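Local coordinates for protein histidine kinase (Methanosarcina mazei, PDB 3LI9) that probably autophosphorylates on histidine as a membrane-bound sensor kinase, the piece described being its extracellular double-Cache (PDC-fold) sensor domain, at residues Y106-K109 with V114-E117; Q53-A58 with P95-T100. All coordinates share one frame; numbering follows the deposited sequence.

Interaction 1: residues Y106-K109 with V114-E117; sequences YCNK and VIIE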
ATOM      1  N   TYR A 106      -8.532   5.586  15.390  1.00 13.15           N
ATOM      2  CA  TYR A 106      -8.345   4.590  14.303  1.00 13.59           C
ATOM      3  C   TYR A 106      -9.701   3.919  14.138  1.00 12.77           C
ATOM      4  O   TYR A 106     -10.090   3.071  14.961  1.00 13.35           O
ATOM      5  CB  TYR A 106      -7.257   3.580  14.707  1.00 13.29           C
ATOM      6  CG  TYR A 106      -7.063   2.467  13.697  1.00 15.50           C
ATOM      7  CD1 TYR A 106      -6.893   2.764  12.374  1.00 15.49           C
ATOM      8  CD2 TYR A 106      -7.008   1.125  14.095  1.00 16.57           C
ATOM      9  CE1 TYR A 106      -6.664   1.721  11.392  1.00 15.87           C
ATOM     10  CE2 TYR A 106      -6.799   0.124  13.152  1.00 19.20           C
ATOM     11  CZ  TYR A 106      -6.586   0.448  11.818  1.00 16.79           C
ATOM     12  OH  TYR A 106      -6.424  -0.520  10.863  1.00 18.58           O
ATOM     13  N   CYS A 107     -10.460   4.342  13.128  1.00 12.19           N
ATOM     14  CA  CYS A 107     -11.809   3.810  12.881  1.00 12.22           C
ATOM     15  C   CYS A 107     -11.626   2.649  11.909  1.00 11.78           C
ATOM     16  O   CYS A 107     -11.111   2.844  10.818  1.00 12.43           O
ATOM     17  CB  CYS A 107     -12.667   4.930  12.309  1.00 11.64           C
ATOM     18  SG  CYS A 107     -14.321   4.272  11.925  1.00 16.34           S
ATOM     19  N   ASN A 108     -11.984   1.444  12.343  1.00 12.39           N
ATOM     20  CA  ASN A 108     -11.670   0.243  11.530  1.00 11.43           C
ATOM     21  C   ASN A 108     -12.668  -0.863  11.654  1.00 13.12           C
ATOM     22  O   ASN A 108     -13.446  -0.907  12.600  1.00 12.93           O
ATOM     23  CB  ASN A 108     -10.264  -0.282  11.910  1.00 13.28           C
ATOM     24  CG  ASN A 108     -10.246  -0.888  13.308  1.00 17.14           C
ATOM     25  OD1 ASN A 108     -10.038  -0.179  14.364  1.00 20.92           O
ATOM     26  ND2 ASN A 108     -10.535  -2.145  13.365  1.00 13.38           N
ATOM     27  N   LYS A 109     -12.617  -1.767  10.701  1.00 14.43           N
ATOM     28  CA  LYS A 109     -13.353  -3.029  10.822  1.00 15.76           C
ATOM     29  C   LYS A 109     -12.464  -4.271  10.762  1.00 17.91           C
ATOM     30  O   LYS A 109     -12.908  -5.349  10.266  1.00 18.01           O
ATOM     31  CB  LYS A 109     -14.489  -3.039   9.775  1.00 18.25           C
ATOM     32  CG  LYS A 109     -14.043  -2.859   8.424  1.00 19.50           C
ATOM     33  CD  LYS A 109     -15.257  -2.850   7.401  1.00 27.65           C
ATOM     34  CE  LYS A 109     -16.126  -1.643   7.519  1.00 32.14           C
ATOM     35  NZ  LYS A 109     -16.954  -1.586   6.227  1.00 36.12           N
ATOM     36  N   VAL A 114     -17.441  -2.232  12.963  1.00 17.74           N
ATOM     37  CA  VAL A 114     -16.735  -0.908  12.930  1.00 16.62           C
ATOM     38  C   VAL A 114     -16.559  -0.419  14.360  1.00 16.74           C
ATOM     39  O   VAL A 114     -17.510  -0.324  15.131  1.00 17.86           O
ATOM     40  CB  VAL A 114     -17.532   0.125  12.120  1.00 18.64           C
ATOM     41  CG1 VAL A 114     -16.928   1.522  12.180  1.00 19.81           C
ATOM     42  CG2 VAL A 114     -17.691  -0.365  10.656  1.00 19.11           C
ATOM     43  N   ILE A 115     -15.318  -0.190  14.748  1.00 14.71           N
ATOM     44  CA  ILE A 115     -15.011   0.357  16.064  1.00 16.56           C
ATOM     45  C   ILE A 115     -14.003   1.499  15.948  1.00 16.11           C
ATOM     46  O   ILE A 115     -13.384   1.673  14.885  1.00 16.19           O
ATOM     47  CB  ILE A 115     -14.495  -0.676  17.071  1.00 17.64           C
ATOM     48  CG1 ILE A 115     -13.168  -1.217  16.731  1.00 21.13           C
ATOM     49  CG2 ILE A 115     -15.616  -1.792  17.347  1.00 20.22           C
ATOM     50  CD1 ILE A 115     -12.519  -1.923  17.989  1.00 27.10           C
ATOM     51  N   ILE A 116     -13.889   2.320  17.020  1.00 15.91           N
ATOM     52  CA  ILE A 116     -12.826   3.343  16.983  1.00 14.68           C
ATOM     53  C   ILE A 116     -11.987   3.125  18.192  1.00 14.65           C
ATOM     54  O   ILE A 116     -12.524   3.094  19.314  1.00 15.67           O
ATOM     55  CB  ILE A 116     -13.367   4.805  16.965  1.00 13.01           C
ATOM     56  CG1 ILE A 116     -14.241   4.984  15.706  1.00 14.46           C
ATOM     57  CG2 ILE A 116     -12.149   5.736  17.045  1.00 15.63           C
ATOM     58  CD1 ILE A 116     -14.862   6.378  15.565  1.00 18.81           C
ATOM     59  N   GLU A 117     -10.698   2.936  17.980  1.00 14.10           N
ATOM     60  CA  GLU A 117      -9.733   2.730  19.100  1.00 16.07           C
ATOM     61  C   GLU A 117      -8.544   3.631  18.833  1.00 14.36           C
ATOM     62  O   GLU A 117      -8.343   4.035  17.707  1.00 14.83           O
ATOM     63  CB  GLU A 117      -9.286   1.248  19.195  1.00 19.67           C
ATOM     64  CG  GLU A 117      -8.765   0.608  17.937  1.00 25.90           C
ATOM     65  CD  GLU A 117      -9.011  -0.953  17.977  1.00 31.36           C
ATOM     66  OE1 GLU A 117      -9.184  -1.504  16.866  1.00 27.28           O
ATOM     67  OE2 GLU A 117      -9.076  -1.616  19.117  1.00 33.45           O
TER
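The Tyr-106 ring carries Asn-108 CB over one face, offset toward the rim, and meets Glu-117 CG at its edge, 4.3 Å from CD2. This pairing belongs to the beta hairpin of strands 105-108 and 115-118 in the Cache sheet, and it illustrates how an antiparallel pair sorts its side chains to two faces. Two backbone hydrogen bonds each join Tyr-106 with Glu-117 and Asn-108 with Ile-115; Asn-108 N reaches Ile-115 O at 2.9 Å. Tyr-106, Asn-108, Ile-115 and Glu-117 share one face, where the Asn-108 amide and the Glu-117 carboxylate lie nearly coplanar. Tyr-106 CG lies anti to the backbone N (chi1 176°), and the hydroxyl at the end of the ring hydrogen-bonds Asp-170 OD2. On the other face, in the non-hydrogen-bonded pair, Cys-107 CB packs 3.7 Å from Ile-116 CG1, and helix 55-67 covers Cys-107 through Ile-62, Lys-63 and Leu-66. Cut back to an alanine, position Ile-116 loses CG1, CG2 and CD1, which would probably open a gap beside Cys-107 CB and SG and take away the packing on Gly-96. At the turn end of that face, Cys-107 SG rests 3.8 Å from Val-114 CG1.

Interaction 2: residues Q53-A58 with P95-T100; sequences QDREEA and PGHDST
A single hydrogen bond between Arg-55 and His-97 carries the whole contact, so that two chain segments are joined through one pair of side chains. Arg-55 NH1 donates to His-97 NE2 at 3.0 Å, with an angle of 148° at the hydrogen. The donor lies close to the imidazole plane and the acceptor close to the guanidinium plane, yet the two planes are turned 27° apart, so the groups meet edge to edge with a modest twist. Extended from CG to NE, the arginine chain carries its guanidinium from the helix start to the loop. The ring is gripped at both nitrogens: ND1 donates to Pro-95 O at 2.8 Å, which fixes its rotation and leaves NE2 as the acceptor, consistent with a neutral imidazole. NH1 also bonds Gly-101 O, while NH2 forms salt bridges with Asp-85 and Asp-88, which would balance the buried positive charge. Asp-54 caps the helix, its OD1 accepting from Glu-57 N, and Asp-98 OD1 closes an Asx turn by accepting from Thr-100 N at 3.0 Å. The contact thereby fastens the N-terminal end of helix 55-67 to the long loop between strands 74-79 and 105-108 of the Cache domain.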
ATOM      1  N   GLN A  53     -12.914  21.952  15.600  1.00 23.52           N
ATOM      2  CA  GLN A  53     -12.239  21.326  16.703  1.00 24.78           C
ATOM      3  C   GLN A  53     -13.185  20.412  17.493  1.00 24.88           C
ATOM      4  O   GLN A  53     -13.131  20.351  18.700  1.00 23.66           O
ATOM      5  CB  GLN A  53     -11.572  22.432  17.579  1.00 27.34           C
ATOM      6  CG  GLN A  53     -10.394  22.982  16.856  1.00 29.47           C
ATOM      7  CD  GLN A  53      -9.773  24.169  17.572  1.00 38.57           C
ATOM      8  OE1 GLN A  53      -8.838  24.766  17.047  1.00 42.44           O
ATOM      9  NE2 GLN A  53     -10.293  24.512  18.770  1.00 36.27           N
ATOM     10  N   ASP A  54     -14.026  19.653  16.772  1.00 21.08           N
ATOM     11  CA  ASP A  54     -15.088  18.836  17.416  1.00 20.58           C
ATOM     12  C   ASP A  54     -14.655  17.366  17.226  1.00 19.08           C
ATOM     13  O   ASP A  54     -14.648  16.857  16.077  1.00 16.59           O
ATOM     14  CB  ASP A  54     -16.429  19.134  16.722  1.00 21.10           C
ATOM     15  CG  ASP A  54     -17.609  18.369  17.312  1.00 23.02           C
ATOM     16  OD1 ASP A  54     -17.437  17.241  17.833  1.00 22.56           O
ATOM     17  OD2 ASP A  54     -18.811  18.790  17.151  1.00 27.16           O
ATOM     18  N   ARG A  55     -14.202  16.729  18.314  1.00 16.28           N
ATOM     19  CA  ARG A  55     -13.631  15.361  18.135  1.00 15.12           C
ATOM     20  C   ARG A  55     -14.670  14.377  17.733  1.00 13.70           C
ATOM     21  O   ARG A  55     -14.368  13.477  16.870  1.00 16.07           O
ATOM     22  CB  ARG A  55     -12.917  14.868  19.439  1.00 13.42           C
ATOM     23  CG  ARG A  55     -11.669  15.690  19.680  1.00 13.29           C
ATOM     24  CD  ARG A  55     -10.859  15.130  20.921  1.00 12.89           C
ATOM     25  NE  ARG A  55      -9.706  16.029  21.214  1.00 15.57           N
ATOM     26  CZ  ARG A  55      -8.515  15.611  21.648  1.00 14.34           C
ATOM     27  NH1 ARG A  55      -8.239  14.296  21.736  1.00 13.62           N
ATOM     28  NH2 ARG A  55      -7.552  16.505  21.950  1.00 17.38           N
ATOM     29  N   GLU A  56     -15.900  14.502  18.249  1.00 14.71           N
ATOM     30  CA  GLU A  56     -16.951  13.532  17.886  1.00 16.06           C
ATOM     31  C   GLU A  56     -17.343  13.670  16.427  1.00 14.67           C
ATOM     32  O   GLU A  56     -17.516  12.681  15.739  1.00 13.99           O
ATOM     33  CB  GLU A  56     -18.259  13.743  18.706  1.00 17.06           C
ATOM     34  CG  GLU A  56     -18.110  13.509  20.211  1.00 29.14           C
ATOM     35  CD  GLU A  56     -17.969  12.019  20.571  1.00 39.82           C
ATOM     36  OE1 GLU A  56     -18.401  11.168  19.758  1.00 41.73           O
ATOM     37  OE2 GLU A  56     -17.427  11.720  21.680  1.00 43.94           O
ATOM     38  N   GLU A  57     -17.349  14.905  15.930  1.00 14.66           N
ATOM     39  CA  GLU A  57     -17.688  15.102  14.515  1.00 13.64           C
ATOM     40  C   GLU A  57     -16.540  14.543  13.622  1.00 14.06           C
ATOM     41  O   GLU A  57     -16.818  13.958  12.560  1.00 13.50           O
ATOM     42  CB  GLU A  57     -17.889  16.599  14.223  1.00 14.97           C
ATOM     43  CG  GLU A  57     -18.206  16.861  12.757  1.00 16.37           C
ATOM     44  CD  GLU A  57     -18.784  18.258  12.542  1.00 21.79           C
ATOM     45  OE1 GLU A  57     -17.993  19.165  12.394  1.00 25.74           O
ATOM     46  OE2 GLU A  57     -19.988  18.436  12.674  1.00 25.86           O
ATOM     47  N   ALA A  58     -15.278  14.784  14.001  1.00 12.09           N
ATOM     48  CA  ALA A  58     -14.187  14.268  13.199  1.00 13.12           C
ATOM     49  C   ALA A  58     -14.199  12.710  13.202  1.00 12.38           C
ATOM     50  O   ALA A  58     -13.920  12.081  12.159  1.00 12.03           O
ATOM     51  CB  ALA A  58     -12.849  14.806  13.674  1.00 13.11           C
ATOM     52  N   PRO A  95     -13.142   7.373  25.343  1.00 14.65           N
ATOM     53  CA  PRO A  95     -13.314   6.393  24.246  1.00 16.56           C
ATOM     54  C   PRO A  95     -12.523   6.808  22.979  1.00 15.24           C
ATOM     55  O   PRO A  95     -12.555   7.999  22.590  1.00 16.43           O
ATOM     56  CB  PRO A  95     -14.835   6.422  23.984  1.00 17.90           C
ATOM     57  CG  PRO A  95     -15.464   6.916  25.292  1.00 17.12           C
ATOM     58  CD  PRO A  95     -14.435   7.945  25.793  1.00 16.78           C
ATOM     59  N   GLY A  96     -11.906   5.844  22.309  1.00 14.65           N
ATOM     60  CA  GLY A  96     -11.090   6.083  21.123  1.00 14.76           C
ATOM     61  C   GLY A  96      -9.745   6.705  21.397  1.00 15.38           C
ATOM     62  O   GLY A  96      -9.015   7.000  20.463  1.00 15.18           O
ATOM     63  N   HIS A  97      -9.401   6.908  22.692  1.00 14.13           N
ATOM     64  CA  HIS A  97      -8.147   7.670  23.052  1.00 13.02           C
ATOM     65  C   HIS A  97      -7.254   6.808  23.935  1.00 14.79           C
ATOM     66  O   HIS A  97      -7.710   5.750  24.471  1.00 15.45           O
ATOM     67  CB  HIS A  97      -8.568   8.920  23.840  1.00 14.00           C
ATOM     68  CG  HIS A  97      -9.203   9.962  22.958  1.00 13.30           C
ATOM     69  ND1 HIS A  97     -10.508   9.870  22.512  1.00 14.31           N
ATOM     70  CD2 HIS A  97      -8.717  11.141  22.478  1.00 16.29           C
ATOM     71  CE1 HIS A  97     -10.804  10.963  21.813  1.00 15.04           C
ATOM     72  NE2 HIS A  97      -9.740  11.724  21.752  1.00 14.12           N
ATOM     73  N   ASP A  98      -6.020   7.262  24.090  1.00 15.43           N
ATOM     74  CA  ASP A  98      -5.092   6.578  25.006  1.00 16.07           C
ATOM     75  C   ASP A  98      -4.698   7.546  26.145  1.00 15.34           C
ATOM     76  O   ASP A  98      -5.327   8.554  26.374  1.00 16.27           O
ATOM     77  CB  ASP A  98      -3.890   6.018  24.216  1.00 15.58           C
ATOM     78  CG  ASP A  98      -3.011   7.083  23.639  1.00 16.47           C
ATOM     79  OD1 ASP A  98      -3.112   8.263  24.051  1.00 16.90           O
ATOM     80  OD2 ASP A  98      -2.245   6.743  22.706  1.00 19.01           O
ATOM     81  N   SER A  99      -3.672   7.164  26.913  1.00 16.92           N
ATOM     82  CA  SER A  99      -3.410   7.946  28.144  1.00 18.31           C
ATOM     83  C   SER A  99      -2.782   9.336  27.840  1.00 19.95           C
ATOM     84  O   SER A  99      -2.625  10.139  28.750  1.00 19.81           O
ATOM     85  CB  SER A  99      -2.431   7.136  29.022  1.00 18.99           C
ATOM     86  OG  SER A  99      -1.218   7.077  28.299  1.00 27.24           O
ATOM     87  N   THR A 100      -2.425   9.627  26.589  1.00 18.66           N
ATOM     88  CA  THR A 100      -1.910  10.969  26.227  1.00 19.25           C
ATOM     89  C   THR A 100      -3.060  11.977  26.023  1.00 18.82           C
ATOM     90  O   THR A 100      -2.864  13.173  26.124  1.00 17.50           O
ATOM     91  CB  THR A 100      -1.048  10.954  24.935  1.00 21.46           C
ATOM     92  OG1 THR A 100      -1.918  10.697  23.817  1.00 19.59           O
ATOM     93  CG2 THR A 100       0.045   9.926  24.952  1.00 21.78           C
TER

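How the interactions relate
From the N terminus, the chain passes through the long helix 13-48 and reaches 53-58, the loop and first turn of helix 55-67, where interaction 2 begins. It then runs through strand 74-79 and the following loop until 95-100 returns to the helix start, closing a loop with 36 residues between its segments. Interaction 1 opens only afterwards and closes a tight hairpin with four intervening residues. The two are therefore in series, neither nested nor crossed. Their centres lie about 12 Å apart, and they touch where Ile-116 CG2 packs 4.2 Å from Gly-96 CA. Helix 55-67 is common ground: interaction 2 ties its first turn to the loop, while its later turns lie against the hairpin.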